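Local structure of sialyltransferase 0160 (4R84) at residues A[30-35]-A[105-110]; A[55-60]-A[96-101]. The protein probably catalyses the transfer of sialic acid from a CMP-sialic acid donor to the 6-hydroxyl of galactoside acceptors, as a glycosyltransferase of the GT-B structural group. All coordinates share one frame; numbering follows the deposited sequence.

Contact 1. Residues A[30-35]-A[105-110]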
ATOM      1  N   LYS A  30      26.197  43.523  -2.825  1.00 47.20           N
ATOM      2  CA  LYS A  30      25.371  42.364  -3.126  1.00 44.07           C
ATOM      3  C   LYS A  30      24.644  41.890  -1.878  1.00 38.99           C
ATOM      4  O   LYS A  30      25.171  41.984  -0.774  1.00 32.40           O
ATOM      5  CB  LYS A  30      26.216  41.218  -3.672  1.00 53.73           C
ATOM      6  CG  LYS A  30      26.919  41.450  -4.985  1.00 64.94           C
ATOM      7  CD  LYS A  30      27.518  40.136  -5.493  1.00 67.61           C
ATOM      8  CE  LYS A  30      28.197  40.311  -6.850  1.00 69.33           C
ATOM      9  NZ  LYS A  30      29.588  40.837  -6.665  1.00 70.22           N
ATOM     10  N   GLU A  31      23.426  41.398  -2.046  1.00 37.94           N
ATOM     11  CA  GLU A  31      22.691  40.825  -0.927  1.00 39.56           C
ATOM     12  C   GLU A  31      22.171  39.447  -1.292  1.00 34.79           C
ATOM     13  O   GLU A  31      21.611  39.257  -2.375  1.00 36.81           O
ATOM     14  CB  GLU A  31      21.516  41.706  -0.490  1.00 57.78           C
ATOM     15  CG  GLU A  31      20.812  41.148   0.763  1.00 77.50           C
ATOM     16  CD  GLU A  31      19.604  41.960   1.203  1.00 89.75           C
ATOM     17  OE1 GLU A  31      18.483  41.665   0.739  1.00 92.12           O
ATOM     18  OE2 GLU A  31      19.772  42.883   2.028  1.00 94.44           O
ATOM     19  N   THR A  32      22.373  38.484  -0.396  1.00 36.52           N
ATOM     20  CA  THR A  32      21.825  37.152  -0.595  1.00 33.65           C
ATOM     21  C   THR A  32      20.989  36.803   0.630  1.00 35.06           C
ATOM     22  O   THR A  32      21.446  36.946   1.758  1.00 31.76           O
ATOM     23  CB  THR A  32      22.924  36.092  -0.803  1.00 39.35           C
ATOM     24  OG1 THR A  32      23.615  36.351  -2.029  1.00 38.53           O
ATOM     25  CG2 THR A  32      22.327  34.685  -0.851  1.00 33.75           C
ATOM     26  N   VAL A  33      19.755  36.371   0.401  1.00 38.62           N
ATOM     27  CA  VAL A  33      18.898  35.907   1.484  1.00 35.05           C
ATOM     28  C   VAL A  33      18.439  34.489   1.225  1.00 29.79           C
ATOM     29  O   VAL A  33      17.734  34.221   0.245  1.00 31.51           O
ATOM     30  CB  VAL A  33      17.657  36.803   1.667  1.00 36.95           C
ATOM     31  CG1 VAL A  33      16.761  36.248   2.768  1.00 45.69           C
ATOM     32  CG2 VAL A  33      18.069  38.232   1.965  1.00 37.09           C
ATOM     33  N   SER A  34      18.794  33.589   2.130  1.00 35.11           N
ATOM     34  CA  SER A  34      18.416  32.196   1.975  1.00 32.19           C
ATOM     35  C   SER A  34      17.466  31.783   3.087  1.00 31.10           C
ATOM     36  O   SER A  34      17.669  32.136   4.249  1.00 27.21           O
ATOM     37  CB  SER A  34      19.654  31.300   1.980  1.00 38.01           C
ATOM     38  OG  SER A  34      20.419  31.492   0.806  1.00 42.24           O
ATOM     39  N   SER A  35      16.462  30.982   2.742  1.00 30.78           N
ATOM     40  CA  SER A  35      15.487  30.570   3.746  1.00 31.96           C
ATOM     41  C   SER A  35      15.219  29.089   3.650  1.00 31.22           C
ATOM     42  O   SER A  35      15.174  28.528   2.557  1.00 33.48           O
ATOM     43  CB  SER A  35      14.169  31.336   3.575  1.00 37.51           C
ATOM     44  OG  SER A  35      14.339  32.740   3.743  1.00 41.83           O
ATOM     45  N   HIS A 105      29.527  41.874   0.096  1.00 50.73           N
ATOM     46  CA  HIS A 105      28.390  40.963   0.083  1.00 45.37           C
ATOM     47  C   HIS A 105      27.789  40.750   1.468  1.00 42.32           C
ATOM     48  O   HIS A 105      28.499  40.551   2.450  1.00 40.05           O
ATOM     49  CB  HIS A 105      28.817  39.622  -0.511  1.00 47.96           C
ATOM     50  CG  HIS A 105      27.697  38.843  -1.124  1.00 49.44           C
ATOM     51  ND1 HIS A 105      27.862  38.041  -2.234  1.00 50.10           N
ATOM     52  CD2 HIS A 105      26.397  38.722  -0.763  1.00 48.46           C
ATOM     53  CE1 HIS A 105      26.708  37.472  -2.539  1.00 53.08           C
ATOM     54  NE2 HIS A 105      25.804  37.867  -1.661  1.00 47.03           N
ATOM     55  N   ARG A 106      26.464  40.783   1.527  1.00 38.41           N
ATOM     56  CA  ARG A 106      25.751  40.536   2.758  1.00 39.18           C
ATOM     57  C   ARG A 106      24.948  39.229   2.630  1.00 39.73           C
ATOM     58  O   ARG A 106      24.231  39.019   1.641  1.00 36.27           O
ATOM     59  CB  ARG A 106      24.866  41.731   3.078  1.00 48.85           C
ATOM     60  CG  ARG A 106      24.035  41.598   4.349  1.00 56.42           C
ATOM     61  CD  ARG A 106      23.437  42.995   4.698  1.00 70.02           C
ATOM     62  NE  ARG A 106      22.464  42.887   5.806  1.00 76.26           N
ATOM     63  CZ  ARG A 106      21.149  42.921   5.633  1.00 78.87           C
ATOM     64  NH1 ARG A 106      20.677  42.983   4.391  1.00 79.83           N
ATOM     65  NH2 ARG A 106      20.337  42.855   6.670  1.00 80.20           N
ATOM     66  N   TYR A 107      25.110  38.346   3.611  1.00 39.55           N
ATOM     67  CA  TYR A 107      24.496  37.031   3.593  1.00 39.73           C
ATOM     68  C   TYR A 107      23.545  36.942   4.760  1.00 41.48           C
ATOM     69  O   TYR A 107      23.922  37.163   5.907  1.00 37.11           O
ATOM     70  CB  TYR A 107      25.557  35.940   3.687  1.00 38.06           C
ATOM     71  CG  TYR A 107      26.510  35.926   2.525  1.00 41.61           C
ATOM     72  CD1 TYR A 107      27.674  36.686   2.551  1.00 39.79           C
ATOM     73  CD2 TYR A 107      26.251  35.157   1.403  1.00 44.30           C
ATOM     74  CE1 TYR A 107      28.548  36.682   1.485  1.00 47.11           C
ATOM     75  CE2 TYR A 107      27.113  35.145   0.334  1.00 43.17           C
ATOM     76  CZ  TYR A 107      28.262  35.910   0.377  1.00 49.75           C
ATOM     77  OH  TYR A 107      29.130  35.895  -0.687  1.00 54.06           O
ATOM     78  N   ILE A 108      22.310  36.573   4.461  1.00 38.32           N
ATOM     79  CA  ILE A 108      21.338  36.313   5.500  1.00 41.19           C
ATOM     80  C   ILE A 108      20.774  34.917   5.300  1.00 29.81           C
ATOM     81  O   ILE A 108      20.456  34.527   4.176  1.00 29.01           O
ATOM     82  CB  ILE A 108      20.204  37.355   5.502  1.00 36.72           C
ATOM     83  CG1 ILE A 108      20.749  38.741   5.863  1.00 42.05           C
ATOM     84  CG2 ILE A 108      19.116  36.950   6.484  1.00 38.43           C
ATOM     85  CD1 ILE A 108      19.685  39.807   5.876  1.00 42.46           C
ATOM     86  N   THR A 109      20.746  34.148   6.381  1.00 24.84           N
ATOM     87  CA  THR A 109      20.087  32.850   6.386  1.00 24.99           C
ATOM     88  C   THR A 109      18.985  32.848   7.432  1.00 27.28           C
ATOM     89  O   THR A 109      19.230  33.154   8.607  1.00 30.18           O
ATOM     90  CB  THR A 109      21.072  31.697   6.692  1.00 36.60           C
ATOM     91  OG1 THR A 109      21.897  31.443   5.548  1.00 37.26           O
ATOM     92  CG2 THR A 109      20.317  30.413   7.071  1.00 32.19           C
ATOM     93  N   ASN A 110      17.774  32.492   7.008  1.00 25.52           N
ATOM     94  CA  ASN A 110      16.662  32.358   7.927  1.00 24.60           C
ATOM     95  C   ASN A 110      16.233  30.897   7.994  1.00 21.21           C
ATOM     96  O   ASN A 110      15.853  30.319   6.994  1.00 23.88           O
ATOM     97  CB  ASN A 110      15.491  33.241   7.502  1.00 23.81           C
ATOM     98  CG  ASN A 110      15.874  34.705   7.379  1.00 28.10           C
ATOM     99  OD1 ASN A 110      16.439  35.290   8.303  1.00 34.69           O
ATOM    100  ND2 ASN A 110      15.579  35.296   6.228  1.00 30.55           N
TER

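Contact 2. Residues A[55-60]-A[96-101]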
ATOM      1  N   SER A  55      32.898  30.630   4.052  1.00 56.12           N
ATOM      2  CA  SER A  55      33.278  30.093   5.353  1.00 59.21           C
ATOM      3  C   SER A  55      33.754  31.177   6.312  1.00 58.27           C
ATOM      4  O   SER A  55      33.872  30.932   7.512  1.00 56.98           O
ATOM      5  CB  SER A  55      34.371  29.033   5.200  1.00 62.01           C
ATOM      6  OG  SER A  55      35.473  29.525   4.454  1.00 65.48           O
ATOM      7  N   SER A  56      34.008  32.377   5.791  1.00 56.77           N
ATOM      8  CA  SER A  56      34.565  33.459   6.604  1.00 60.01           C
ATOM      9  C   SER A  56      33.907  34.812   6.333  1.00 59.27           C
ATOM     10  O   SER A  56      33.533  35.116   5.200  1.00 59.20           O
ATOM     11  CB  SER A  56      36.072  33.569   6.357  1.00 67.54           C
ATOM     12  OG  SER A  56      36.733  32.357   6.682  1.00 65.08           O
ATOM     13  N   PHE A  57      33.796  35.630   7.378  1.00 54.47           N
ATOM     14  CA  PHE A  57      33.132  36.929   7.285  1.00 48.29           C
ATOM     15  C   PHE A  57      33.896  38.022   8.016  1.00 50.24           C
ATOM     16  O   PHE A  57      34.639  37.746   8.951  1.00 54.00           O
ATOM     17  CB  PHE A  57      31.718  36.854   7.869  1.00 44.82           C
ATOM     18  CG  PHE A  57      30.854  35.804   7.239  1.00 43.70           C
ATOM     19  CD1 PHE A  57      30.887  34.501   7.708  1.00 44.24           C
ATOM     20  CD2 PHE A  57      30.004  36.118   6.190  1.00 43.49           C
ATOM     21  CE1 PHE A  57      30.100  33.525   7.140  1.00 36.99           C
ATOM     22  CE2 PHE A  57      29.204  35.144   5.616  1.00 43.38           C
ATOM     23  CZ  PHE A  57      29.253  33.848   6.087  1.00 39.71           C
ATOM     24  N   LEU A  58      33.706  39.265   7.588  1.00 42.66           N
ATOM     25  CA  LEU A  58      34.225  40.402   8.330  1.00 49.97           C
ATOM     26  C   LEU A  58      33.519  40.494   9.680  1.00 50.93           C
ATOM     27  O   LEU A  58      34.141  40.754  10.707  1.00 42.39           O
ATOM     28  CB  LEU A  58      34.054  41.700   7.537  1.00 45.30           C
ATOM     29  CG  LEU A  58      34.900  41.832   6.271  1.00 53.66           C
ATOM     30  CD1 LEU A  58      34.475  43.048   5.478  1.00 55.21           C
ATOM     31  CD2 LEU A  58      36.378  41.930   6.639  1.00 52.93           C
ATOM     32  N   SER A  59      32.204  40.300   9.661  1.00 42.41           N
ATOM     33  CA  SER A  59      31.418  40.223  10.885  1.00 39.84           C
ATOM     34  C   SER A  59      30.256  39.249  10.686  1.00 34.82           C
ATOM     35  O   SER A  59      29.839  39.003   9.559  1.00 33.48           O
ATOM     36  CB  SER A  59      30.908  41.607  11.286  1.00 44.93           C
ATOM     37  OG  SER A  59      30.051  42.135  10.290  1.00 46.26           O
ATOM     38  N   HIS A  60      29.747  38.692  11.776  1.00 34.98           N
ATOM     39  CA  HIS A  60      28.681  37.688  11.672  1.00 32.72           C
ATOM     40  C   HIS A  60      27.960  37.517  13.001  1.00 37.66           C
ATOM     41  O   HIS A  60      28.515  37.808  14.061  1.00 32.72           O
ATOM     42  CB  HIS A  60      29.259  36.356  11.189  1.00 35.40           C
ATOM     43  CG  HIS A  60      30.378  35.833  12.040  1.00 45.62           C
ATOM     44  ND1 HIS A  60      30.168  35.134  13.210  1.00 42.68           N
ATOM     45  CD2 HIS A  60      31.723  35.915  11.889  1.00 45.92           C
ATOM     46  CE1 HIS A  60      31.333  34.804  13.739  1.00 53.49           C
ATOM     47  NE2 HIS A  60      32.293  35.268  12.958  1.00 43.61           N
ATOM     48  N   PHE A  96      15.605  31.152  13.564  1.00 26.09           N
ATOM     49  CA  PHE A  96      16.982  31.668  13.749  1.00 22.98           C
ATOM     50  C   PHE A  96      17.423  32.426  12.506  1.00 26.05           C
ATOM     51  O   PHE A  96      17.109  32.027  11.385  1.00 29.66           O
ATOM     52  CB  PHE A  96      17.959  30.535  14.057  1.00 32.00           C
ATOM     53  CG  PHE A  96      17.571  29.727  15.258  1.00 32.34           C
ATOM     54  CD1 PHE A  96      17.940  30.129  16.530  1.00 26.82           C
ATOM     55  CD2 PHE A  96      16.784  28.592  15.119  1.00 27.94           C
ATOM     56  CE1 PHE A  96      17.570  29.383  17.647  1.00 31.29           C
ATOM     57  CE2 PHE A  96      16.416  27.851  16.224  1.00 28.78           C
ATOM     58  CZ  PHE A  96      16.806  28.245  17.490  1.00 28.43           C
ATOM     59  N   THR A  97      18.119  33.542  12.711  1.00 28.75           N
ATOM     60  CA  THR A  97      18.629  34.324  11.591  1.00 34.52           C
ATOM     61  C   THR A  97      20.142  34.510  11.704  1.00 31.49           C
ATOM     62  O   THR A  97      20.665  34.950  12.745  1.00 28.04           O
ATOM     63  CB  THR A  97      17.935  35.696  11.505  1.00 31.72           C
ATOM     64  OG1 THR A  97      16.576  35.511  11.105  1.00 31.75           O
ATOM     65  CG2 THR A  97      18.624  36.598  10.491  1.00 38.89           C
ATOM     66  N   PHE A  98      20.851  34.130  10.645  1.00 28.07           N
ATOM     67  CA  PHE A  98      22.282  34.392  10.571  1.00 30.84           C
ATOM     68  C   PHE A  98      22.509  35.586   9.661  1.00 29.89           C
ATOM     69  O   PHE A  98      21.916  35.680   8.586  1.00 28.34           O
ATOM     70  CB  PHE A  98      23.048  33.176  10.045  1.00 29.80           C
ATOM     71  CG  PHE A  98      24.512  33.440   9.817  1.00 29.87           C
ATOM     72  CD1 PHE A  98      25.419  33.278  10.850  1.00 33.25           C
ATOM     73  CD2 PHE A  98      24.977  33.865   8.575  1.00 32.45           C
ATOM     74  CE1 PHE A  98      26.778  33.529  10.652  1.00 37.56           C
ATOM     75  CE2 PHE A  98      26.328  34.118   8.368  1.00 29.63           C
ATOM     76  CZ  PHE A  98      27.228  33.945   9.405  1.00 36.88           C
ATOM     77  N   LYS A  99      23.369  36.497  10.095  1.00 29.52           N
ATOM     78  CA  LYS A  99      23.776  37.623   9.265  1.00 42.08           C
ATOM     79  C   LYS A  99      25.289  37.628   9.154  1.00 37.32           C
ATOM     80  O   LYS A  99      25.985  37.600  10.162  1.00 36.05           O
ATOM     81  CB  LYS A  99      23.291  38.954   9.849  1.00 52.09           C
ATOM     82  CG  LYS A  99      21.788  39.144   9.794  1.00 59.55           C
ATOM     83  CD  LYS A  99      21.344  40.376  10.566  1.00 66.53           C
ATOM     84  CE  LYS A  99      19.827  40.497  10.560  1.00 69.60           C
ATOM     85  NZ  LYS A  99      19.349  41.578  11.464  1.00 76.57           N
ATOM     86  N   GLY A 100      25.795  37.644   7.927  1.00 42.20           N
ATOM     87  CA  GLY A 100      27.230  37.682   7.716  1.00 46.52           C
ATOM     88  C   GLY A 100      27.556  38.726   6.671  1.00 40.65           C
ATOM     89  O   GLY A 100      26.926  38.797   5.615  1.00 35.30           O
ATOM     90  N   ILE A 101      28.579  39.525   6.949  1.00 37.81           N
ATOM     91  CA  ILE A 101      28.948  40.595   6.047  1.00 42.22           C
ATOM     92  C   ILE A 101      30.388  40.417   5.617  1.00 44.72           C
ATOM     93  O   ILE A 101      31.263  40.187   6.446  1.00 47.28           O
ATOM     94  CB  ILE A 101      28.756  41.970   6.714  1.00 51.57           C
ATOM     95  CG1 ILE A 101      27.296  42.144   7.145  1.00 51.40           C
ATOM     96  CG2 ILE A 101      29.163  43.084   5.774  1.00 52.48           C
ATOM     97  CD1 ILE A 101      27.065  43.327   8.063  1.00 56.55           C
TER

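Contact 1. Residues A[30-35]-A[105-110]
Residues E31 to S35 and R106 to N110 form a parallel beta pair that joins the N-terminal strand to strand 106-125, in the small N-terminal beta domain, whose sequence resembles PKD domains, immunoglobulin-like beta-sandwiches. The segments run 13° from parallel, their axes 4.7 Å apart. Alternate residues do the bonding: T32 and S34 each use both N and O, so T32 N reaches R106 O while T32 O receives I108 N, and S34 is held likewise between I108 and N110. At the start of the pair, R106 N donates to K30 O at 2.9 Å. Here the imidazole of H105 is held between two neighbours: K30 CB lies over one face, a CH-pi contact 3.7 Å from the ring centroid, and Y107 CZ lies 3.3 Å above the opposite face. T32 OG1 hydrogen-bonds NE2 of H105 near the ring plane at 2.7 Å, either atom possibly the donor. The hydroxyl reaches it because OG1 lies beside the backbone N of T32 (chi1 -66°). E31 and R106 extend side by side on the face of the sheet that V33 and I108 also occupy, opposite T32 and Y107. OE2 of E31 approaches NH1 of R106 at the guanidinium edge, a short salt bridge of 2.5 Å. N110 OD1 bonds T97 OG1 of the next strand, and its amide ND2 lies 3.8 Å from CG1 of V33.

Contact 2. Residues A[55-60]-A[96-101]
The carbonyl oxygen of I101 is approached by two successive amides: L58 N at 2.8 Å, on a strongly bent and weak bond, and S59 N at 3.4 Å, straighter but also weak. Two residues facing one make a classic beta bulge, which here opens the antiparallel pairing of strands 59-66 and 92-101. The return bond is firmer, I101 N giving to S59 O at 2.9 Å and 170°. One step on, H60 and G100 form a non-hydrogen-bonded pair, where the CA of H60 comes 3.1 Å from K99 O in a CA-H...O contact. Beside the bulge, side chains from both segments pack, F57 standing just before it in the chain. The F98 side chain swings out away from its own amide nitrogen (chi1 174°), reaches toward F57 and presents its edge to that ring's face: CZ of F98 lies 3.7 Å above the plane, toward the rim, in an edge-to-face pair. F57 also runs past G100, CD2 coming 3.5 Å from the glycine CA, where no side chain stands in the way. H60 CB comes within 3.6 Å of F98 CZ, which is thus touched by both F57 and H60. W62 of strand 59-66 and P50 of a loop also touch F98. On its far side, strand 92-101 bonds through the backbone of F98 and G100 to strand 106-125, which leaves it flanked by two antiparallel neighbours.

From the N terminus, the first strand waits some seventy residues for its partner, and contact 1 closes that long loop when strand 106-125 runs beside it. Contact 2 is nested inside: the chain reaches 55-60, makes its turns and strands, and returns as 96-101 before the outer loop is shut. A short connection then leads from strand 92-101 to strand 106-125, its antiparallel neighbour, whose later part pairs in parallel with strands 149-154 and 197-204. The contacts therefore meet in one sheet, where the order 31-41, 106-125, 92-101, 59-66 ties the edge strand 31-41 to strand 59-66 through two intervening strands. Separately, Y107 CD1 packs on F57 CE2 at 3.8 Å.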